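Local coordinates for protein thymidine kinase (Equid herpesvirus 4, PDB 1P73) that probably catalyses phosphate transfer from ATP to thymidine, giving the dTMP that feeds viral DNA replication, at residues H122-T127 and A150-E155; F40-A45 and T89-L94. One frame throughout, in Å; residues are numbered along the deposited sequence.

Contact 1 of 2, residues H122-T127 and A150-E155; sequences HPVAST and ATLPRE. With 4TA (p1-(5'-adenosyl)p4-(5'-(2'-deoxy-thymidyl))tetraphosphate), chain N; SO4 (sulfate ion), chain K; SO4 (sulfate ion), chain L.
His-122 and Glu-155 meet through a single buried hydrogen bond, His-122 NE2 giving its proton to Glu-155 OE1 at 2.7 Å with an N-H...O angle of 147°. Ring and carboxylate are turned 56° apart, and the donor reaches OE1 from above the carboxylate plane. The other ring nitrogen looks back at its own chain: His-122 ND1 accepts from Val-124 N at 2.9 Å, capping the turn that leads into the helix. With CG anti to the backbone N (chi1 -178°), the ring can serve both partners, and the CD of Pro-123 lies over the rim of one of its faces. Farther along, Leu-152 is the apolar centre, its CD1 4.0 Å from Val-124 CA while its CB lies 3.4 Å from Thr-127 OG1. Thr-127 OG1 donates to Pro-123 O at 2.8 Å; the same oxygen also takes the backbone N of Thr-127, so two donors share it. Pro-123 CB and Pro-153 CD pack at 3.8 Å, and the methyl of Thr-127 touches Thr-151, whose own hydroxyl is bonded to Met-148 O.

In the second shell, Glu-155 OE1 also accepts from His-95 NE2 and OE2 makes a salt bridge with Arg-9, consistent with a charged carboxylate. The guanidinium of Arg-154 binds two sulfates, probably from the crystallisation liquor, its NH2 reaching both. On the helix side, Ser-126 CB comes 3.2 Å from O4 of the bound thymine. The contact thus joins the start of helix 124-137 to the loop between helix 142-149 and strand 159-165, with helix 73-99 against Pro-153, helix 267-280 against Leu-152, helix 187-208 against Val-124, and strand 5-13 beside Glu-155.

Contact 2 of 2, residues F40-A45 and T89-L94; sequences FPEPMA and TPYLIL. With 4TA (p1-(5'-adenosyl)p4-(5'-(2'-deoxy-thymidyl))tetraphosphate), chain N.
Glu-42, whose CG lies 3.2 Å from the OH of Tyr-91, has its OE2 gripped by two cations in salt bridges, Lys-20 NZ and Arg-121 NE. Lys-20 belongs to the ATP-binding P-loop, so the pair sits in the active site of a P-loop kinase fold, and Glu-42 is probably the proton acceptor of the reaction. Its carboxylate lies beside the phosphate next to the thymidine of the bound bisubstrate, modelled too close for the detail to be relied on. The carboxylate stands nearly perpendicular to the Tyr-91 ring, at 85°, and the CG meets that ring at its edge, beside the hydroxyl.

Next in the chain, Pro-43 does most of the packing. It is the centre of an inverse gamma turn, closed by Met-44 N on Glu-42 O at 2.7 Å, and it occupies the N-cap position of helix 44-48. Its ring is pressed into the corner between two side chains of helix 73-99. Pro-43 CG sits over one face of Tyr-91 in a CH-pi contact, 4.1 Å from the ring centroid, while Pro-43 CB reaches Pro-90 CB at 3.4 Å, the two proline rings crossing at about a right angle. Tyr-91 is brought there by its first torsion, which sets CG beside the backbone N (chi1 -70°) and carries the phenol across to the loop. The helix is kinked where the backbone N of Pro-90 and of Tyr-91 has no hydrogen bond to the preceding turn; Pro-90, being a proline, has no proton there to give.

Outward from the phosphate the contact becomes purely apolar. Phe-40, at the end of strand 37-40, stacks on Phe-119, and helix 315-332 covers it through Ala-325. Across to helix 73-99, Phe-40 CD2 lies 3.8 Å from Leu-94 CD1, the methyl approaching the ring obliquely.

Both contacts are buried, and both border the bound bisubstrate, contact 1 at the thymine and contact 2 at the phosphate next to the thymidine sugar. Their centres are 12 Å apart, and helix 73-99 links them: it supplies one half of contact 2, and its Leu-92 and Tyr-91 pack against Pro-153 and Ser-126 of contact 1. The chemistry differs. In 122-127 with 150-155 a histidine-carboxylate hydrogen bond crosses between the segments deep among helices and strands, whereas 40-45 with 89-94 has no hydrogen bond across and packs mainly through proline, aromatic and leucine side chains behind a probable catalytic glutamate. The second subunit touches both, for example on Thr-151 in contact 1 and on Leu-92 and Leu-94 in contact 2.

Contact 1 of 2, residues H122-T127 and A150-E155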
loop_
_atom_site.group_PDB
_atom_site.type_symbol
_atom_site.label_atom_id
_atom_site.label_comp_id
_atom_site.label_asym_id
_atom_site.label_seq_id
_atom_site.Cartn_x
_atom_site.Cartn_y
_atom_site.Cartn_z
ATOM N N HIS B 122 4.491 0.595 13.931
ATOM C CA HIS B 122 3.268 0.582 13.137
ATOM C C HIS B 122 3.655 0.916 11.679
ATOM O O HIS B 122 4.641 1.630 11.454
ATOM C CB HIS B 122 2.349 1.656 13.715
ATOM C CG HIS B 122 1.015 1.750 13.053
ATOM N ND1 HIS B 122 0.808 2.482 11.904
ATOM C CD2 HIS B 122 -0.186 1.214 13.383
ATOM C CE1 HIS B 122 -0.464 2.390 11.551
ATOM N NE2 HIS B 122 -1.088 1.628 12.433
ATOM N N PRO B 123 2.925 0.392 10.690
ATOM C CA PRO B 123 3.128 0.778 9.281
ATOM C C PRO B 123 3.248 2.290 9.002
ATOM O O PRO B 123 3.751 2.654 7.930
ATOM C CB PRO B 123 1.886 0.204 8.586
ATOM C CG PRO B 123 1.590 -1.019 9.357
ATOM C CD PRO B 123 1.894 -0.656 10.807
ATOM N N VAL B 124 2.813 3.140 9.932
ATOM C CA VAL B 124 3.003 4.577 9.782
ATOM C C VAL B 124 4.501 4.937 9.686
ATOM O O VAL B 124 4.880 5.862 8.942
ATOM C CB VAL B 124 2.244 5.414 10.899
ATOM C CG1 VAL B 124 3.001 5.425 12.235
ATOM C CG2 VAL B 124 1.961 6.831 10.428
ATOM N N ALA B 125 5.350 4.195 10.403
ATOM C CA ALA B 125 6.775 4.508 10.442
ATOM C C ALA B 125 7.415 4.480 9.068
ATOM O O ALA B 125 8.180 5.372 8.726
ATOM C CB ALA B 125 7.517 3.587 11.380
ATOM N N SER B 126 7.107 3.468 8.271
ATOM C CA SER B 126 7.799 3.324 6.986
ATOM C C SER B 126 7.035 3.901 5.794
ATOM O O SER B 126 7.612 4.128 4.745
ATOM C CB SER B 126 8.203 1.870 6.732
ATOM O OG SER B 126 7.061 1.070 6.574
ATOM N N THR B 127 5.743 4.160 5.962
ATOM C CA THR B 127 4.974 4.762 4.880
ATOM C C THR B 127 4.827 6.265 5.035
ATOM O O THR B 127 4.641 6.969 4.040
ATOM C CB THR B 127 3.582 4.087 4.717
ATOM O OG1 THR B 127 2.793 4.304 5.894
ATOM C CG2 THR B 127 3.719 2.549 4.605
ATOM N N ALA B 150 0.441 6.971 0.241
ATOM C CA ALA B 150 -0.785 6.344 -0.252
ATOM C C ALA B 150 -0.890 4.875 0.145
ATOM O O ALA B 150 -1.994 4.323 0.178
ATOM C CB ALA B 150 -0.904 6.484 -1.724
ATOM N N THR B 151 0.242 4.249 0.466
ATOM C CA THR B 151 0.266 2.830 0.796
ATOM C C THR B 151 0.073 2.558 2.288
ATOM O O THR B 151 0.177 1.413 2.729
ATOM C CB THR B 151 1.578 2.178 0.337
ATOM O OG1 THR B 151 2.647 2.748 1.080
ATOM C CG2 THR B 151 1.921 2.550 -1.097
ATOM N N LEU B 152 -0.184 3.594 3.077
ATOM C CA LEU B 152 -0.490 3.377 4.483
ATOM C C LEU B 152 -1.861 2.679 4.546
ATOM O O LEU B 152 -2.794 3.094 3.863
ATOM C CB LEU B 152 -0.477 4.709 5.241
ATOM C CG LEU B 152 -1.203 4.852 6.581
ATOM C CD1 LEU B 152 -0.383 4.292 7.743
ATOM C CD2 LEU B 152 -1.550 6.298 6.858
ATOM N N PRO B 153 -1.989 1.602 5.316
ATOM C CA PRO B 153 -3.277 0.905 5.407
ATOM C C PRO B 153 -4.164 1.525 6.491
ATOM O O PRO B 153 -3.646 2.169 7.396
ATOM C CB PRO B 153 -2.867 -0.522 5.774
ATOM C CG PRO B 153 -1.568 -0.363 6.554
ATOM C CD PRO B 153 -0.949 0.948 6.137
ATOM N N ARG B 154 -5.475 1.352 6.389
ATOM C CA ARG B 154 -6.382 1.768 7.454
ATOM C C ARG B 154 -6.231 0.876 8.689
ATOM O O ARG B 154 -6.254 -0.355 8.605
ATOM C CB ARG B 154 -7.829 1.738 6.966
ATOM C CG ARG B 154 -8.760 2.707 7.670
ATOM C CD ARG B 154 -10.247 2.455 7.380
ATOM N NE ARG B 154 -10.572 1.042 7.572
ATOM C CZ ARG B 154 -11.156 0.532 8.653
ATOM N NH1 ARG B 154 -11.541 1.313 9.655
ATOM N NH2 ARG B 154 -11.362 -0.775 8.715
ATOM N N GLU B 155 -6.050 1.527 9.831
ATOM C CA GLU B 155 -6.079 0.884 11.134
ATOM C C GLU B 155 -7.543 0.583 11.491
ATOM O O GLU B 155 -8.338 1.505 11.643
ATOM C CB GLU B 155 -5.466 1.844 12.174
ATOM C CG GLU B 155 -5.122 1.216 13.522
ATOM C CD GLU B 155 -4.181 0.034 13.383
ATOM O OE1 GLU B 155 -3.317 0.083 12.491
ATOM O OE2 GLU B 155 -4.319 -0.952 14.142
HETATM C C5M 4TA N . 11.177 1.762 9.675
HETATM C C5 4TA N . 12.360 2.341 8.958
HETATM C C6 4TA N . 13.644 2.165 9.464
HETATM N N1 4TA N . 14.702 2.695 8.816
HETATM C C1B 4TA N . 16.066 2.499 9.334
HETATM C C2B 4TA N . 16.447 3.422 10.484
HETATM C C3B 4TA N . 17.459 2.609 11.285
HETATM O O3B 4TA N . 18.800 3.032 11.046
HETATM C C4B 4TA N . 17.290 1.166 10.821
HETATM C C5B 4TA N . 16.902 0.235 11.965
HETATM O "O5'" 4TA N . 15.845 0.801 12.749
HETATM P PD 4TA N . 15.574 0.273 14.255
HETATM O O2D 4TA N . 14.364 0.993 14.837
HETATM O O1D 4TA N . 15.623 -1.234 14.165
HETATM O OCD 4TA N . 16.913 0.743 15.035
HETATM P PC 4TA N . 17.215 0.427 16.593
HETATM O O1C 4TA N . 17.037 -1.058 16.842
HETATM O O2C 4TA N . 18.564 1.056 16.868
HETATM O OBC 4TA N . 16.074 1.269 17.400
HETATM P PB 4TA N . 15.407 0.879 18.821
HETATM O O2B 4TA N . 14.799 -0.482 18.691
HETATM O O1B 4TA N . 14.625 2.056 19.344
HETATM O OAB 4TA N . 16.638 0.793 19.818
HETATM P PA 4TA N . 16.946 -0.421 20.833
HETATM O O1A 4TA N . 15.713 -0.961 21.523
HETATM O O2A 4TA N . 17.902 -1.366 20.119
HETATM O OA 4TA N . 17.769 0.459 21.907
HETATM C "C5'" 4TA N . 18.695 1.456 21.443
HETATM C "C4'" 4TA N . 20.097 1.293 22.044
HETATM O "O1'" 4TA N . 20.137 1.837 23.371
HETATM C "C1'" 4TA N . 20.202 0.801 24.358
HETATM C "C2'" 4TA N . 20.233 -0.530 23.604
HETATM O "O2'" 4TA N . 21.158 -1.455 24.161
HETATM C "C3'" 4TA N . 20.541 -0.157 22.157
HETATM O "O3'" 4TA N . 21.932 -0.212 21.871
HETATM N N9A 4TA N . 18.984 0.876 25.207
HETATM C C8A 4TA N . 17.691 0.494 25.031
HETATM N N7A 4TA N . 16.930 0.794 26.143
HETATM C C5A 4TA N . 17.843 1.385 27.006
HETATM C C4A 4TA N . 19.059 1.422 26.418
HETATM N N3A 4TA N . 20.151 1.951 27.041
HETATM C C2A 4TA N . 20.016 2.452 28.286
HETATM N N1A 4TA N . 18.813 2.430 28.903
HETATM C C6A 4TA N . 17.713 1.902 28.287
HETATM N N6A 4TA N . 16.497 1.874 28.891
HETATM O "O4'" 4TA N . 16.281 1.163 9.802
HETATM C C2 4TA N . 14.521 3.424 7.598
HETATM O O2 4TA N . 15.512 3.911 6.989
HETATM N N3 4TA N . 13.277 3.617 7.072
HETATM C C4 4TA N . 12.189 3.110 7.695
HETATM O O4 4TA N . 11.059 3.287 7.202
HETATM S S SO4 K . -10.783 -2.337 5.160
HETATM O O1 SO4 K . -9.764 -3.017 4.366
HETATM O O2 SO4 K . -10.154 -1.388 6.077
HETATM O O3 SO4 K . -11.560 -3.332 5.904
HETATM O O4 SO4 K . -11.695 -1.592 4.292
HETATM S S SO4 L . -13.325 -1.792 11.582
HETATM O O1 SO4 L . -12.464 -2.563 10.687
HETATM O O2 SO4 L . -12.943 -0.386 11.589
HETATM O O3 SO4 L . -13.165 -2.351 12.913
HETATM O O4 SO4 L . -14.722 -1.913 11.159
#

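Contact 2 of 2, residues F40-A45 and T89-L94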
loop_
_atom_site.group_PDB
_atom_site.type_symbol
_atom_site.label_atom_id
_atom_site.label_comp_id
_atom_site.label_asym_id
_atom_site.label_seq_id
_atom_site.Cartn_x
_atom_site.Cartn_y
_atom_site.Cartn_z
ATOM N N PHE B 40 6.102 -8.679 18.705
ATOM C CA PHE B 40 6.427 -8.823 17.295
ATOM C C PHE B 40 7.583 -7.881 17.000
ATOM O O PHE B 40 7.405 -6.675 17.004
ATOM C CB PHE B 40 5.230 -8.490 16.393
ATOM C CG PHE B 40 4.035 -9.412 16.554
ATOM C CD1 PHE B 40 3.125 -9.226 17.593
ATOM C CD2 PHE B 40 3.793 -10.421 15.629
ATOM C CE1 PHE B 40 2.012 -10.046 17.727
ATOM C CE2 PHE B 40 2.671 -11.254 15.748
ATOM C CZ PHE B 40 1.778 -11.062 16.804
ATOM N N PRO B 41 8.776 -8.426 16.788
ATOM C CA PRO B 41 9.968 -7.601 16.562
ATOM C C PRO B 41 10.023 -6.995 15.175
ATOM O O PRO B 41 9.183 -7.301 14.338
ATOM C CB PRO B 41 11.115 -8.597 16.736
ATOM C CG PRO B 41 10.525 -9.906 16.358
ATOM C CD PRO B 41 9.089 -9.866 16.783
ATOM N N GLU B 42 11.017 -6.139 14.962
ATOM C CA GLU B 42 11.313 -5.585 13.649
ATOM C C GLU B 42 11.652 -6.686 12.652
ATOM O O GLU B 42 12.424 -7.599 12.961
ATOM C CB GLU B 42 12.451 -4.571 13.734
ATOM C CG GLU B 42 11.957 -3.143 13.480
ATOM C CD GLU B 42 12.644 -2.103 14.355
ATOM O OE1 GLU B 42 13.759 -2.381 14.854
ATOM O OE2 GLU B 42 12.067 -1.005 14.544
ATOM N N PRO B 43 11.062 -6.599 11.458
ATOM C CA PRO B 43 11.215 -7.645 10.436
ATOM C C PRO B 43 12.613 -7.622 9.801
ATOM O O PRO B 43 12.756 -7.353 8.605
ATOM C CB PRO B 43 10.134 -7.288 9.417
ATOM C CG PRO B 43 9.929 -5.818 9.585
ATOM C CD PRO B 43 10.216 -5.481 10.997
ATOM N N MET B 44 13.631 -7.917 10.610
ATOM C CA MET B 44 15.026 -7.728 10.218
ATOM C C MET B 44 15.519 -8.726 9.152
ATOM O O MET B 44 16.169 -8.316 8.186
ATOM C CB MET B 44 15.937 -7.714 11.449
ATOM C CG MET B 44 17.336 -7.173 11.196
ATOM S SD MET B 44 17.423 -5.367 11.027
ATOM C CE MET B 44 17.320 -4.825 12.808
ATOM N N ALA B 45 15.206 -10.014 9.308
ATOM C CA ALA B 45 15.535 -11.006 8.282
ATOM C C ALA B 45 14.969 -10.601 6.923
ATOM O O ALA B 45 15.667 -10.615 5.919
ATOM C CB ALA B 45 15.025 -12.357 8.668
ATOM N N THR B 89 7.239 -3.326 3.098
ATOM C CA THR B 89 6.590 -4.596 2.764
ATOM C C THR B 89 6.249 -5.536 3.938
ATOM O O THR B 89 5.079 -5.880 4.097
ATOM C CB THR B 89 7.338 -5.287 1.644
ATOM O OG1 THR B 89 7.387 -4.372 0.541
ATOM C CG2 THR B 89 6.561 -6.501 1.113
ATOM N N PRO B 90 7.216 -5.912 4.780
ATOM C CA PRO B 90 6.927 -6.841 5.883
ATOM C C PRO B 90 5.870 -6.319 6.881
ATOM O O PRO B 90 5.135 -7.142 7.453
ATOM C CB PRO B 90 8.273 -6.982 6.579
ATOM C CG PRO B 90 9.015 -5.763 6.199
ATOM C CD PRO B 90 8.627 -5.483 4.789
ATOM N N TYR B 91 5.797 -4.997 7.082
ATOM C CA TYR B 91 4.828 -4.399 7.999
ATOM C C TYR B 91 3.437 -4.546 7.429
ATOM O O TYR B 91 2.516 -4.913 8.140
ATOM C CB TYR B 91 5.129 -2.923 8.269
ATOM C CG TYR B 91 6.363 -2.698 9.088
ATOM C CD1 TYR B 91 6.366 -2.934 10.470
ATOM C CD2 TYR B 91 7.529 -2.245 8.498
ATOM C CE1 TYR B 91 7.509 -2.743 11.235
ATOM C CE2 TYR B 91 8.675 -2.028 9.261
ATOM C CZ TYR B 91 8.655 -2.289 10.624
ATOM O OH TYR B 91 9.805 -2.075 11.368
ATOM N N LEU B 92 3.302 -4.269 6.139
ATOM C CA LEU B 92 2.033 -4.400 5.437
ATOM C C LEU B 92 1.494 -5.827 5.498
ATOM O O LEU B 92 0.295 -6.060 5.672
ATOM C CB LEU B 92 2.224 -3.993 3.973
ATOM C CG LEU B 92 2.457 -2.507 3.696
ATOM C CD1 LEU B 92 2.398 -2.230 2.197
ATOM C CD2 LEU B 92 1.449 -1.621 4.489
ATOM N N ILE B 93 2.400 -6.780 5.325
ATOM C CA ILE B 93 2.068 -8.186 5.431
ATOM C C ILE B 93 1.641 -8.600 6.848
ATOM O O ILE B 93 0.649 -9.304 7.015
ATOM C CB ILE B 93 3.229 -9.034 4.886
ATOM C CG1 ILE B 93 3.337 -8.799 3.377
ATOM C CG2 ILE B 93 3.021 -10.521 5.211
ATOM C CD1 ILE B 93 4.595 -9.366 2.737
ATOM N N LEU B 94 2.379 -8.159 7.859
ATOM C CA LEU B 94 2.013 -8.435 9.253
ATOM C C LEU B 94 0.630 -7.851 9.596
ATOM O O LEU B 94 -0.185 -8.508 10.229
ATOM C CB LEU B 94 3.090 -7.900 10.198
ATOM C CG LEU B 94 2.965 -8.243 11.679
ATOM C CD1 LEU B 94 3.145 -9.744 11.932
ATOM C CD2 LEU B 94 3.946 -7.437 12.490
HETATM C C5M 4TA N . 11.177 1.762 9.675
HETATM C C5 4TA N . 12.360 2.341 8.958
HETATM C C6 4TA N . 13.644 2.165 9.464
HETATM N N1 4TA N . 14.702 2.695 8.816
HETATM C C1B 4TA N . 16.066 2.499 9.334
HETATM C C2B 4TA N . 16.447 3.422 10.484
HETATM C C3B 4TA N . 17.459 2.609 11.285
HETATM O O3B 4TA N . 18.800 3.032 11.046
HETATM C C4B 4TA N . 17.290 1.166 10.821
HETATM C C5B 4TA N . 16.902 0.235 11.965
HETATM O "O5'" 4TA N . 15.845 0.801 12.749
HETATM P PD 4TA N . 15.574 0.273 14.255
HETATM O O2D 4TA N . 14.364 0.993 14.837
HETATM O O1D 4TA N . 15.623 -1.234 14.165
HETATM O OCD 4TA N . 16.913 0.743 15.035
HETATM P PC 4TA N . 17.215 0.427 16.593
HETATM O O1C 4TA N . 17.037 -1.058 16.842
HETATM O O2C 4TA N . 18.564 1.056 16.868
HETATM O OBC 4TA N . 16.074 1.269 17.400
HETATM P PB 4TA N . 15.407 0.879 18.821
HETATM O O2B 4TA N . 14.799 -0.482 18.691
HETATM O O1B 4TA N . 14.625 2.056 19.344
HETATM O OAB 4TA N . 16.638 0.793 19.818
HETATM P PA 4TA N . 16.946 -0.421 20.833
HETATM O O1A 4TA N . 15.713 -0.961 21.523
HETATM O O2A 4TA N . 17.902 -1.366 20.119
HETATM O OA 4TA N . 17.769 0.459 21.907
HETATM C "C5'" 4TA N . 18.695 1.456 21.443
HETATM C "C4'" 4TA N . 20.097 1.293 22.044
HETATM O "O1'" 4TA N . 20.137 1.837 23.371
HETATM C "C1'" 4TA N . 20.202 0.801 24.358
HETATM C "C2'" 4TA N . 20.233 -0.530 23.604
HETATM O "O2'" 4TA N . 21.158 -1.455 24.161
HETATM C "C3'" 4TA N . 20.541 -0.157 22.157
HETATM O "O3'" 4TA N . 21.932 -0.212 21.871
HETATM N N9A 4TA N . 18.984 0.876 25.207
HETATM C C8A 4TA N . 17.691 0.494 25.031
HETATM N N7A 4TA N . 16.930 0.794 26.143
HETATM C C5A 4TA N . 17.843 1.385 27.006
HETATM C C4A 4TA N . 19.059 1.422 26.418
HETATM N N3A 4TA N . 20.151 1.951 27.041
HETATM C C2A 4TA N . 20.016 2.452 28.286
HETATM N N1A 4TA N . 18.813 2.430 28.903
HETATM C C6A 4TA N . 17.713 1.902 28.287
HETATM N N6A 4TA N . 16.497 1.874 28.891
HETATM O "O4'" 4TA N . 16.281 1.163 9.802
HETATM C C2 4TA N . 14.521 3.424 7.598
HETATM O O2 4TA N . 15.512 3.911 6.989
HETATM N N3 4TA N . 13.277 3.617 7.072
HETATM C C4 4TA N . 12.189 3.110 7.695
HETATM O O4 4TA N . 11.059 3.287 7.202
#